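PDB 3TVI: aspartokinase from Clostridium acetobutylicum, which probably catalyses the ATP-dependent phosphorylation of the beta-carboxyl group of aspartate, an early step in the biosynthesis of threonine, methionine and lysine. Local coordinates for residues B[296-301]-B[340-345]; B[300-305]-B[369-374]; B[373-378]-B[424-429]; B[393-398]-B[417-422]. One frame throughout, in Å; residues are numbered along the deposited sequence.

Contact 1: residues B[296-301]-B[340-345]; sequences KNFTVI and SLVIED
Thr299 and Asp345 cross at about a right angle, and the hydroxyl of the first is anchored on the carboxylate of the second. Thr299 OG1, beside its own backbone N (chi1 -60°), donates to Asp345 OD1 over 2.8 Å, reaching the oxygen from above the carboxylate plane. The main chain of Asp345 is also tied in: its N bonds to Asn297 O at 3.2 Å. Between these ties and the far end, Thr299 and Ile343 form an antiparallel hydrogen-bonded pair, with Thr299 N to Ile343 O at 2.8 Å and Ile343 N to Thr299 O at 2.9 Å. Ile301 N continues the pattern onto Leu341 O.

On the face bearing Phe298, Val300, Val342 and Glu344, the Phe298 ring leans along the second strand. Glu344 CB makes an off-centre CH-pi contact, 4.2 Å from the Phe298 centroid, while Val342 CG1 meets Phe298 CD1 obliquely at 3.7 Å. On the other face the side chains of Ile301 and Ile343 cross obliquely, their CD1 atoms 4.2 Å apart. Val342 also bonds through its backbone to Glu330, which lines a bound lysine. Edge strand 338-344, paired with 291-304 and covered by helix 314-323 through Leu322, fits the helix-backed antiparallel sheet of the ACT regulatory fold.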
loop_
_atom_site.group_PDB
_atom_site.type_symbol
_atom_site.label_atom_id
_atom_site.label_comp_id
_atom_site.label_asym_id
_atom_site.label_seq_id
_atom_site.Cartn_x
_atom_site.Cartn_y
_atom_site.Cartn_z
ATOM N N LYS B 296 -11.046 -14.655 1.101
ATOM C CA LYS B 296 -12.129 -13.797 1.600
ATOM C C LYS B 296 -11.741 -13.112 2.911
ATOM O O LYS B 296 -10.664 -13.351 3.455
ATOM C CB LYS B 296 -13.417 -14.611 1.798
ATOM N N ASN B 297 -12.624 -12.241 3.392
ATOM C CA ASN B 297 -12.518 -11.621 4.724
ATOM C C ASN B 297 -11.339 -10.660 4.942
ATOM O O ASN B 297 -10.307 -11.036 5.496
ATOM C CB ASN B 297 -12.568 -12.695 5.823
ATOM C CG ASN B 297 -13.976 -13.206 6.067
ATOM O OD1 ASN B 297 -14.832 -13.163 5.179
ATOM N ND2 ASN B 297 -14.226 -13.686 7.279
ATOM N N PHE B 298 -11.537 -9.409 4.523
ATOM C CA PHE B 298 -10.577 -8.320 4.722
ATOM C C PHE B 298 -11.302 -7.028 5.115
ATOM O O PHE B 298 -12.499 -6.880 4.865
ATOM C CB PHE B 298 -9.809 -8.059 3.430
ATOM C CG PHE B 298 -8.678 -9.010 3.178
ATOM C CD1 PHE B 298 -7.386 -8.673 3.549
ATOM C CD2 PHE B 298 -8.893 -10.211 2.524
ATOM C CE1 PHE B 298 -6.328 -9.528 3.297
ATOM C CE2 PHE B 298 -7.842 -11.078 2.276
ATOM C CZ PHE B 298 -6.556 -10.736 2.662
ATOM N N THR B 299 -10.571 -6.090 5.714
ATOM C CA THR B 299 -11.130 -4.792 6.090
ATOM C C THR B 299 -10.140 -3.664 5.841
ATOM O O THR B 299 -8.962 -3.780 6.189
ATOM C CB THR B 299 -11.524 -4.760 7.574
ATOM O OG1 THR B 299 -12.509 -5.772 7.831
ATOM C CG2 THR B 299 -12.080 -3.383 7.952
ATOM N N VAL B 300 -10.625 -2.571 5.251
ATOM C CA VAL B 300 -9.783 -1.405 4.972
ATOM C C VAL B 300 -10.010 -0.330 6.035
ATOM O O VAL B 300 -11.142 -0.093 6.448
ATOM C CB VAL B 300 -10.007 -0.836 3.537
ATOM C CG1 VAL B 300 -11.472 -0.542 3.264
ATOM C CG2 VAL B 300 -9.177 0.420 3.305
ATOM N N ILE B 301 -8.922 0.288 6.489
ATOM C CA ILE B 301 -8.978 1.444 7.383
ATOM C C ILE B 301 -8.573 2.687 6.596
ATOM O O ILE B 301 -7.377 2.946 6.400
ATOM C CB ILE B 301 -8.022 1.276 8.575
ATOM C CG1 ILE B 301 -8.504 0.143 9.481
ATOM C CG2 ILE B 301 -7.914 2.568 9.365
ATOM C CD1 ILE B 301 -7.522 -0.215 10.577
ATOM N N SER B 340 -4.945 4.229 2.759
ATOM C CA SER B 340 -5.676 3.139 3.376
ATOM C C SER B 340 -4.722 2.094 3.916
ATOM O O SER B 340 -3.511 2.156 3.691
ATOM C CB SER B 340 -6.606 2.492 2.356
ATOM O OG SER B 340 -7.850 3.157 2.343
ATOM N N LEU B 341 -5.294 1.143 4.648
ATOM C CA LEU B 341 -4.606 -0.070 5.049
ATOM C C LEU B 341 -5.582 -1.223 4.858
ATOM O O LEU B 341 -6.652 -1.224 5.457
ATOM C CB LEU B 341 -4.156 0.025 6.512
ATOM C CG LEU B 341 -2.655 0.112 6.832
ATOM C CD1 LEU B 341 -1.901 1.033 5.891
ATOM C CD2 LEU B 341 -2.460 0.563 8.273
ATOM N N VAL B 342 -5.226 -2.179 4.001
ATOM C CA VAL B 342 -6.021 -3.396 3.820
ATOM C C VAL B 342 -5.483 -4.483 4.732
ATOM O O VAL B 342 -4.317 -4.864 4.611
ATOM C CB VAL B 342 -5.948 -3.919 2.381
ATOM C CG1 VAL B 342 -6.700 -5.237 2.269
ATOM C CG2 VAL B 342 -6.497 -2.880 1.411
ATOM N N ILE B 343 -6.332 -4.982 5.632
ATOM C CA ILE B 343 -5.905 -5.928 6.668
ATOM C C ILE B 343 -6.874 -7.102 6.785
ATOM O O ILE B 343 -8.090 -6.901 6.840
ATOM C CB ILE B 343 -5.808 -5.234 8.041
ATOM C CG1 ILE B 343 -4.773 -4.103 8.006
ATOM C CG2 ILE B 343 -5.435 -6.242 9.115
ATOM C CD1 ILE B 343 -4.900 -3.117 9.143
ATOM N N GLU B 344 -6.336 -8.321 6.831
ATOM C CA GLU B 344 -7.163 -9.521 6.958
ATOM C C GLU B 344 -7.870 -9.540 8.312
ATOM O O GLU B 344 -7.346 -9.025 9.305
ATOM C CB GLU B 344 -6.329 -10.791 6.770
ATOM C CG GLU B 344 -7.142 -12.080 6.878
ATOM C CD GLU B 344 -6.408 -13.316 6.382
ATOM O OE1 GLU B 344 -5.196 -13.235 6.086
ATOM O OE2 GLU B 344 -7.056 -14.378 6.287
ATOM N N ASP B 345 -9.060 -10.142 8.337
ATOM C CA ASP B 345 -9.970 -10.047 9.482
ATOM C C ASP B 345 -9.495 -10.832 10.700
ATOM O O ASP B 345 -9.514 -10.313 11.817
ATOM C CB ASP B 345 -11.380 -10.503 9.082
ATOM C CG ASP B 345 -12.054 -9.555 8.089
ATOM O OD1 ASP B 345 -11.625 -8.385 7.949
ATOM O OD2 ASP B 345 -13.034 -9.988 7.450
#

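Contact 2: residues B[300-305]-B[369-374]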
loop_
_atom_site.group_PDB
_atom_site.type_symbol
_atom_site.label_atom_id
_atom_site.label_comp_id
_atom_site.label_asym_id
_atom_site.label_seq_id
_atom_site.Cartn_x
_atom_site.Cartn_y
_atom_site.Cartn_z
ATOM N N VAL B 300 -10.625 -2.571 5.251
ATOM C CA VAL B 300 -9.783 -1.405 4.972
ATOM C C VAL B 300 -10.010 -0.330 6.035
ATOM O O VAL B 300 -11.142 -0.093 6.448
ATOM C CB VAL B 300 -10.007 -0.836 3.537
ATOM C CG1 VAL B 300 -11.472 -0.542 3.264
ATOM C CG2 VAL B 300 -9.177 0.420 3.305
ATOM N N ILE B 301 -8.922 0.288 6.489
ATOM C CA ILE B 301 -8.978 1.444 7.383
ATOM C C ILE B 301 -8.573 2.687 6.596
ATOM O O ILE B 301 -7.377 2.946 6.400
ATOM C CB ILE B 301 -8.022 1.276 8.575
ATOM C CG1 ILE B 301 -8.504 0.143 9.481
ATOM C CG2 ILE B 301 -7.914 2.568 9.365
ATOM C CD1 ILE B 301 -7.522 -0.215 10.577
ATOM N N ALA B 302 -9.566 3.452 6.143
ATOM C CA ALA B 302 -9.311 4.619 5.294
ATOM C C ALA B 302 -8.971 5.851 6.136
ATOM O O ALA B 302 -9.704 6.192 7.057
ATOM C CB ALA B 302 -10.514 4.886 4.408
ATOM N N ILE B 303 -7.861 6.514 5.815
ATOM C CA ILE B 303 -7.357 7.630 6.623
ATOM C C ILE B 303 -7.130 8.891 5.791
ATOM O O ILE B 303 -6.058 9.080 5.227
ATOM C CB ILE B 303 -6.017 7.270 7.297
ATOM C CG1 ILE B 303 -6.139 5.982 8.114
ATOM C CG2 ILE B 303 -5.537 8.416 8.179
ATOM C CD1 ILE B 303 -4.805 5.308 8.366
ATOM N N GLU B 304 -8.135 9.760 5.731
ATOM C CA GLU B 304 -7.993 11.062 5.071
ATOM C C GLU B 304 -7.222 12.014 5.986
ATOM O O GLU B 304 -7.524 12.108 7.170
ATOM C CB GLU B 304 -9.369 11.652 4.738
ATOM N N LYS B 305 -6.227 12.710 5.441
ATOM C CA LYS B 305 -5.401 13.621 6.235
ATOM C C LYS B 305 -4.873 14.791 5.398
ATOM O O LYS B 305 -4.311 14.596 4.324
ATOM C CB LYS B 305 -4.236 12.858 6.869
ATOM N N GLU B 369 -12.191 6.418 8.834
ATOM C CA GLU B 369 -13.290 5.464 8.738
ATOM C C GLU B 369 -12.783 4.030 8.573
ATOM O O GLU B 369 -11.592 3.786 8.366
ATOM C CB GLU B 369 -14.236 5.835 7.586
ATOM C CG GLU B 369 -15.178 6.993 7.909
ATOM C CD GLU B 369 -16.399 7.046 7.001
ATOM O OE1 GLU B 369 -17.075 6.005 6.840
ATOM O OE2 GLU B 369 -16.696 8.135 6.461
ATOM N N ILE B 370 -13.713 3.089 8.689
ATOM C CA ILE B 370 -13.433 1.670 8.547
ATOM C C ILE B 370 -14.493 1.056 7.638
ATOM O O ILE B 370 -15.682 1.350 7.776
ATOM C CB ILE B 370 -13.463 0.965 9.917
ATOM C CG1 ILE B 370 -12.306 1.461 10.791
ATOM C CG2 ILE B 370 -13.403 -0.547 9.742
ATOM C CD1 ILE B 370 -12.461 1.142 12.262
ATOM N N HIS B 371 -14.054 0.216 6.705
ATOM C CA HIS B 371 -14.960 -0.476 5.795
ATOM C C HIS B 371 -14.540 -1.910 5.640
ATOM O O HIS B 371 -13.530 -2.190 4.999
ATOM C CB HIS B 371 -14.968 0.213 4.441
ATOM C CG HIS B 371 -15.026 1.714 4.525
ATOM N ND1 HIS B 371 -16.179 2.385 4.689
ATOM C CD2 HIS B 371 -14.017 2.672 4.464
ATOM C CE1 HIS B 371 -15.924 3.705 4.726
ATOM N NE2 HIS B 371 -14.601 3.879 4.587
ATOM N N PRO B 372 -15.296 -2.845 6.241
ATOM C CA PRO B 372 -14.979 -4.274 6.148
ATOM C C PRO B 372 -15.628 -4.941 4.928
ATOM O O PRO B 372 -16.043 -4.247 4.000
ATOM C CB PRO B 372 -15.562 -4.822 7.449
ATOM C CG PRO B 372 -16.766 -3.969 7.682
ATOM C CD PRO B 372 -16.452 -2.604 7.125
ATOM N N ASN B 373 -15.697 -6.270 4.927
ATOM C CA ASN B 373 -16.440 -7.027 3.913
ATOM C C ASN B 373 -15.826 -6.959 2.513
ATOM O O ASN B 373 -16.534 -6.986 1.500
ATOM C CB ASN B 373 -17.917 -6.599 3.882
ATOM C CG ASN B 373 -18.632 -6.875 5.192
ATOM O OD1 ASN B 373 -19.189 -5.967 5.804
ATOM N ND2 ASN B 373 -18.617 -8.135 5.630
HETATM N N MSE B 374 -14.499 -6.900 2.472
HETATM C CA MSE B 374 -13.749 -6.955 1.224
HETATM C C MSE B 374 -13.134 -8.327 1.091
HETATM O O MSE B 374 -12.786 -8.971 2.087
HETATM C CB MSE B 374 -12.662 -5.879 1.238
HETATM C CG MSE B 374 -11.770 -5.935 -0.000
HETATM SE SE MSE B 374 -11.168 -4.128 -0.492
HETATM C CE MSE B 374 -9.370 -4.217 0.306
#
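The His371 imidazole is the flat group here, and it is met at its edge: Val300 CG1 and Ala302 CB both lie near the ring plane. Ala302 CB approaches His371 CD2 at 4.1 Å. Val300 and His371 stand side by side and point the same way, and Val300 CG1, in the crowded position between its backbone N and carbonyl carbon (chi1 54°), comes within 3.8 Å of His371 CB. The histidine CG sits beside its own N, anti to the carbonyl carbon, which sends the ring along the strand pair toward Ala302.

Beneath these side chains the two backbones are joined by a firm antiparallel hydrogen-bonded pair. His371 N reaches Val300 O at 2.9 Å, almost straight at 175° and nearly along the C=O axis; Val300 N returns to His371 O at 2.9 Å, from above the carbonyl plane. His371 O also accepts from Arg406 NH2, so two donors grip it. Further along, Glu369 N bonds to Ala302 O at 3.1 Å, but the return from Ala302 N is weak. On the opposite face Ile301 CG1 and Ile370 CG1 touch loosely, and helix 352-362 packs on both through Ile356. Beyond the pair, Asn373 and the selenomethionine Met374 stand opposite the single Phe298 of strand 291-304, and the positive phi of Asn373 (68°) marks a G1 beta bulge in the antiparallel sheet of the ACT region.

Contact 3: residues B[373-378]-B[424-429]; sequences NMALVA and VDFEKA
Phe426, on helix 426-437, stretches its side chain toward strand 367-380. Its CB stands 4.0 Å from Ala375 CB, the first atom of the strand it meets. Because CG is anti to the backbone N (chi1 175°), the ring is swung away from the helix toward the sheet, and its CD1 atom does most of the touching: it lies 3.5 Å from Ala375 CB and 4.1 Å from Val377 CG2, both approaching obliquely. One atom further, CE1 meets Leu376 O at 3.6 Å, the oxygen lying in the ring plane at the edge. Past the ring, on the next turn, Ala429 CB comes to 4.4 Å from Val377 CG2, the branch beside its own N.

The strand contributes Ala375 and Val377, alternate residues whose side chains point to the helix, and both are bonded through the backbone to the neighbouring strand, at Val421 and Val419. Val430 and Ile433 of the same helix extend the packing onto Val377, while Ile220 touches Phe426 from a loop. The chemistry is thus almost wholly apolar, held by shape and burial; the carbonyl at the ring edge, where aromatic C-H carries a slight positive charge, may add a small electrostatic attraction.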
loop_
_atom_site.group_PDB
_atom_site.type_symbol
_atom_site.label_atom_id
_atom_site.label_comp_id
_atom_site.label_asym_id
_atom_site.label_seq_id
_atom_site.Cartn_x
_atom_site.Cartn_y
_atom_site.Cartn_z
ATOM N N ASN B 373 -15.697 -6.270 4.927
ATOM C CA ASN B 373 -16.440 -7.027 3.913
ATOM C C ASN B 373 -15.826 -6.959 2.513
ATOM O O ASN B 373 -16.534 -6.986 1.500
ATOM C CB ASN B 373 -17.917 -6.599 3.882
ATOM C CG ASN B 373 -18.632 -6.875 5.192
ATOM O OD1 ASN B 373 -19.189 -5.967 5.804
ATOM N ND2 ASN B 373 -18.617 -8.135 5.630
HETATM N N MSE B 374 -14.499 -6.900 2.472
HETATM C CA MSE B 374 -13.749 -6.955 1.224
HETATM C C MSE B 374 -13.134 -8.327 1.091
HETATM O O MSE B 374 -12.786 -8.971 2.087
HETATM C CB MSE B 374 -12.662 -5.879 1.238
HETATM C CG MSE B 374 -11.770 -5.935 -0.000
HETATM SE SE MSE B 374 -11.168 -4.128 -0.492
HETATM C CE MSE B 374 -9.370 -4.217 0.306
ATOM N N ALA B 375 -13.022 -8.791 -0.148
ATOM C CA ALA B 375 -12.234 -9.974 -0.476
ATOM C C ALA B 375 -11.232 -9.609 -1.573
ATOM O O ALA B 375 -11.446 -8.656 -2.337
ATOM C CB ALA B 375 -13.140 -11.112 -0.925
ATOM N N LEU B 376 -10.135 -10.360 -1.634
ATOM C CA LEU B 376 -9.066 -10.099 -2.594
ATOM C C LEU B 376 -9.026 -11.199 -3.622
ATOM O O LEU B 376 -9.128 -12.372 -3.282
ATOM C CB LEU B 376 -7.715 -10.010 -1.891
ATOM C CG LEU B 376 -7.588 -8.848 -0.914
ATOM C CD1 LEU B 376 -6.211 -8.853 -0.293
ATOM C CD2 LEU B 376 -7.856 -7.514 -1.594
ATOM N N VAL B 377 -8.891 -10.807 -4.885
ATOM C CA VAL B 377 -8.732 -11.754 -5.979
ATOM C C VAL B 377 -7.413 -11.453 -6.687
ATOM O O VAL B 377 -7.210 -10.350 -7.211
ATOM C CB VAL B 377 -9.908 -11.683 -6.971
ATOM C CG1 VAL B 377 -9.768 -12.750 -8.048
ATOM C CG2 VAL B 377 -11.219 -11.848 -6.226
ATOM N N ALA B 378 -6.518 -12.434 -6.670
ATOM C CA ALA B 378 -5.227 -12.299 -7.310
ATOM C C ALA B 378 -5.256 -13.106 -8.579
ATOM O O ALA B 378 -5.529 -14.307 -8.550
ATOM C CB ALA B 378 -4.126 -12.805 -6.402
ATOM N N VAL B 424 -19.461 -10.661 -0.770
ATOM C CA VAL B 424 -20.571 -11.313 -1.465
ATOM C C VAL B 424 -20.212 -11.652 -2.920
ATOM O O VAL B 424 -20.565 -12.723 -3.416
ATOM C CB VAL B 424 -21.857 -10.454 -1.429
ATOM C CG1 VAL B 424 -21.666 -9.137 -2.168
ATOM C CG2 VAL B 424 -23.028 -11.232 -2.016
ATOM N N ASP B 425 -19.490 -10.747 -3.581
ATOM C CA ASP B 425 -19.149 -10.890 -5.007
ATOM C C ASP B 425 -17.895 -11.746 -5.295
ATOM O O ASP B 425 -17.588 -12.027 -6.456
ATOM C CB ASP B 425 -18.992 -9.501 -5.643
ATOM C CG ASP B 425 -20.324 -8.773 -5.815
ATOM O OD1 ASP B 425 -21.392 -9.390 -5.590
ATOM O OD2 ASP B 425 -20.312 -7.579 -6.192
ATOM N N PHE B 426 -17.184 -12.167 -4.250
ATOM C CA PHE B 426 -15.946 -12.924 -4.411
ATOM C C PHE B 426 -16.077 -14.038 -5.450
ATOM O O PHE B 426 -15.388 -14.028 -6.466
ATOM C CB PHE B 426 -15.513 -13.490 -3.061
ATOM C CG PHE B 426 -14.314 -14.392 -3.125
ATOM C CD1 PHE B 426 -13.034 -13.866 -3.117
ATOM C CD2 PHE B 426 -14.464 -15.772 -3.165
ATOM C CE1 PHE B 426 -11.922 -14.696 -3.159
ATOM C CE2 PHE B 426 -13.357 -16.607 -3.208
ATOM C CZ PHE B 426 -12.082 -16.067 -3.205
ATOM N N GLU B 427 -16.978 -14.982 -5.209
ATOM C CA GLU B 427 -17.121 -16.142 -6.090
ATOM C C GLU B 427 -17.581 -15.745 -7.489
ATOM O O GLU B 427 -17.276 -16.430 -8.459
ATOM C CB GLU B 427 -18.094 -17.165 -5.489
ATOM N N LYS B 428 -18.306 -14.638 -7.585
ATOM C CA LYS B 428 -18.800 -14.143 -8.875
ATOM C C LYS B 428 -17.640 -13.602 -9.709
ATOM O O LYS B 428 -17.516 -13.895 -10.898
ATOM C CB LYS B 428 -19.847 -13.044 -8.647
ATOM C CG LYS B 428 -20.852 -12.846 -9.769
ATOM C CD LYS B 428 -21.960 -11.904 -9.305
ATOM C CE LYS B 428 -22.984 -11.608 -10.392
ATOM N NZ LYS B 428 -23.728 -10.339 -10.137
ATOM N N ALA B 429 -16.788 -12.816 -9.060
ATOM C CA ALA B 429 -15.618 -12.242 -9.698
ATOM C C ALA B 429 -14.712 -13.336 -10.259
ATOM O O ALA B 429 -14.472 -13.394 -11.468
ATOM C CB ALA B 429 -14.859 -11.392 -8.693
#

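Contact 4: residues B[393-398]-B[417-422]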
loop_
_atom_site.group_PDB
_atom_site.type_symbol
_atom_site.label_atom_id
_atom_site.label_comp_id
_atom_site.label_asym_id
_atom_site.label_seq_id
_atom_site.Cartn_x
_atom_site.Cartn_y
_atom_site.Cartn_z
ATOM N N LYS B 393 -8.939 -6.121 -19.263
ATOM C CA LYS B 393 -9.641 -7.377 -19.516
ATOM C C LYS B 393 -10.311 -7.885 -18.252
ATOM O O LYS B 393 -11.413 -8.401 -18.319
ATOM C CB LYS B 393 -8.699 -8.440 -20.087
ATOM C CG LYS B 393 -9.408 -9.579 -20.811
ATOM C CD LYS B 393 -8.440 -10.340 -21.709
ATOM C CE LYS B 393 -9.067 -11.583 -22.333
ATOM N NZ LYS B 393 -8.060 -12.374 -23.101
ATOM N N ILE B 394 -9.656 -7.715 -17.109
ATOM C CA ILE B 394 -10.226 -8.122 -15.829
ATOM C C ILE B 394 -11.389 -7.220 -15.428
ATOM O O ILE B 394 -12.376 -7.680 -14.851
ATOM C CB ILE B 394 -9.175 -8.093 -14.696
ATOM C CG1 ILE B 394 -8.125 -9.185 -14.906
ATOM C CG2 ILE B 394 -9.827 -8.272 -13.331
ATOM C CD1 ILE B 394 -6.899 -8.995 -14.038
ATOM N N PHE B 395 -11.278 -5.933 -15.717
ATOM C CA PHE B 395 -12.327 -5.009 -15.321
ATOM C C PHE B 395 -13.536 -5.145 -16.231
ATOM O O PHE B 395 -14.667 -4.963 -15.777
ATOM C CB PHE B 395 -11.820 -3.572 -15.311
ATOM C CG PHE B 395 -10.555 -3.387 -14.524
ATOM C CD1 PHE B 395 -10.409 -3.964 -13.274
ATOM C CD2 PHE B 395 -9.511 -2.629 -15.031
ATOM C CE1 PHE B 395 -9.244 -3.798 -12.547
ATOM C CE2 PHE B 395 -8.338 -2.464 -14.313
ATOM C CZ PHE B 395 -8.206 -3.047 -13.066
ATOM N N THR B 396 -13.299 -5.472 -17.503
ATOM C CA THR B 396 -14.392 -5.746 -18.421
ATOM C C THR B 396 -15.161 -6.918 -17.881
ATOM O O THR B 396 -16.368 -6.847 -17.742
ATOM C CB THR B 396 -13.935 -6.112 -19.842
ATOM O OG1 THR B 396 -12.936 -5.197 -20.293
ATOM C CG2 THR B 396 -15.115 -6.066 -20.794
ATOM N N ALA B 397 -14.455 -7.996 -17.568
ATOM C CA ALA B 397 -15.081 -9.173 -16.985
ATOM C C ALA B 397 -15.969 -8.769 -15.823
ATOM O O ALA B 397 -17.171 -9.032 -15.839
ATOM C CB ALA B 397 -14.029 -10.165 -16.514
ATOM N N LEU B 398 -15.379 -8.102 -14.832
ATOM C CA LEU B 398 -16.109 -7.718 -13.617
ATOM C C LEU B 398 -17.278 -6.777 -13.903
ATOM O O LEU B 398 -18.271 -6.808 -13.189
ATOM C CB LEU B 398 -15.171 -7.082 -12.592
ATOM C CG LEU B 398 -14.026 -7.954 -12.076
ATOM C CD1 LEU B 398 -12.978 -7.100 -11.382
ATOM C CD2 LEU B 398 -14.548 -9.036 -11.141
ATOM N N VAL B 417 -2.093 -8.941 -11.196
ATOM C CA VAL B 417 -3.071 -7.904 -10.828
ATOM C C VAL B 417 -3.983 -8.393 -9.708
ATOM O O VAL B 417 -4.579 -9.475 -9.802
ATOM C CB VAL B 417 -3.974 -7.458 -11.994
ATOM C CG1 VAL B 417 -4.981 -6.428 -11.504
ATOM C CG2 VAL B 417 -3.141 -6.881 -13.119
ATOM N N ILE B 418 -4.097 -7.576 -8.663
ATOM C CA ILE B 418 -4.952 -7.876 -7.533
ATOM C C ILE B 418 -6.125 -6.911 -7.525
ATOM O O ILE B 418 -5.962 -5.700 -7.669
ATOM C CB ILE B 418 -4.200 -7.757 -6.205
ATOM C CG1 ILE B 418 -2.977 -8.672 -6.201
ATOM C CG2 ILE B 418 -5.124 -8.113 -5.053
ATOM C CD1 ILE B 418 -1.728 -7.961 -5.723
ATOM N N VAL B 419 -7.311 -7.472 -7.357
ATOM C CA VAL B 419 -8.537 -6.717 -7.355
ATOM C C VAL B 419 -9.215 -7.015 -6.042
ATOM O O VAL B 419 -9.225 -8.167 -5.602
ATOM C CB VAL B 419 -9.437 -7.166 -8.507
ATOM C CG1 VAL B 419 -10.874 -7.284 -8.050
ATOM C CG2 VAL B 419 -9.313 -6.213 -9.673
ATOM N N GLY B 420 -9.773 -5.979 -5.421
ATOM C CA GLY B 420 -10.487 -6.124 -4.152
ATOM C C GLY B 420 -11.952 -5.822 -4.339
ATOM O O GLY B 420 -12.298 -4.838 -4.976
ATOM N N VAL B 421 -12.809 -6.671 -3.782
ATOM C CA VAL B 421 -14.254 -6.582 -4.003
ATOM C C VAL B 421 -15.042 -7.014 -2.784
ATOM O O VAL B 421 -14.513 -7.699 -1.904
ATOM C CB VAL B 421 -14.706 -7.501 -5.154
ATOM C CG1 VAL B 421 -14.078 -7.059 -6.464
ATOM C CG2 VAL B 421 -14.380 -8.959 -4.835
ATOM N N GLU B 422 -16.322 -6.641 -2.771
ATOM C CA GLU B 422 -17.263 -7.064 -1.729
ATOM C C GLU B 422 -17.248 -8.575 -1.559
ATOM O O GLU B 422 -17.279 -9.315 -2.547
ATOM C CB GLU B 422 -18.690 -6.637 -2.087
ATOM C CG GLU B 422 -19.517 -6.176 -0.897
ATOM C CD GLU B 422 -19.107 -4.792 -0.415
ATOM O OE1 GLU B 422 -19.086 -3.839 -1.240
ATOM O OE2 GLU B 422 -18.802 -4.665 0.792
#
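Aliphatic packing dominates where helix 390-400 lies on strand 416-422. Ile394, with CG1 beside its own N (chi1 -68°), sends CD1 past Val417 in the opposite direction, and that tip rests 3.9 Å from Val417 CB. The other branch of the isoleucine, CG2, leans on Val419 CG2 at 4.2 Å. One turn later Leu398 meets Val419 tip to tip, Leu398 CD1 standing 3.9 Å from Val419 CG1. The valine is therefore gripped by residues from two successive turns of the helix: Leu398 CD1 touches both of its methyls, while CG2 also takes Ile394 and Phe395.

The aromatic contribution comes from Phe395, whose CE1 lies 3.8 Å from Val419 CG2, the methyl sitting at the ring edge near its plane. Ile405 and Ile408 of strand 405-410 touch the same side chain, and the ring also meets Phe395 of the second subunit, their planes about 35° apart, so this residue joins the domain core to the dimer contact.

Polar bonding stays inside each element or leads to other neighbours. Leu398 N closes the helical turn on Ile394 O at 3.0 Å, while Val419 is paired through its backbone with Val377. The axes of the two segments are 10.7 Å apart and run in the same general direction, inclined by 26°. A helix laid along one face of an antiparallel sheet in this way is typical of the ACT domain's ferredoxin-like alpha/beta sandwich.

All four contacts belong to one antiparallel five-stranded sheet. Contacts 1 and 2 share strand 291-304 and flank it, one with 338-344 and the other with 367-380, so backbone bonding carries both. Contact 1 is largely buried and reinforced by a side-chain bond; contact 2 is only partly buried, with Glu369 and Ile370 of strand 367-380 exposed, although that strand is central in the sheet. Contacts 3 and 4 lay helices 426-437 and 390-400 against the sheet and are buried apolar packing. They meet directly, since Ala429 touches Leu398 and strands 367-380 and 416-422 pair between them. Contacts 1, 2 and 4 also touch the second subunit, whereas contact 3 stays within its own chain.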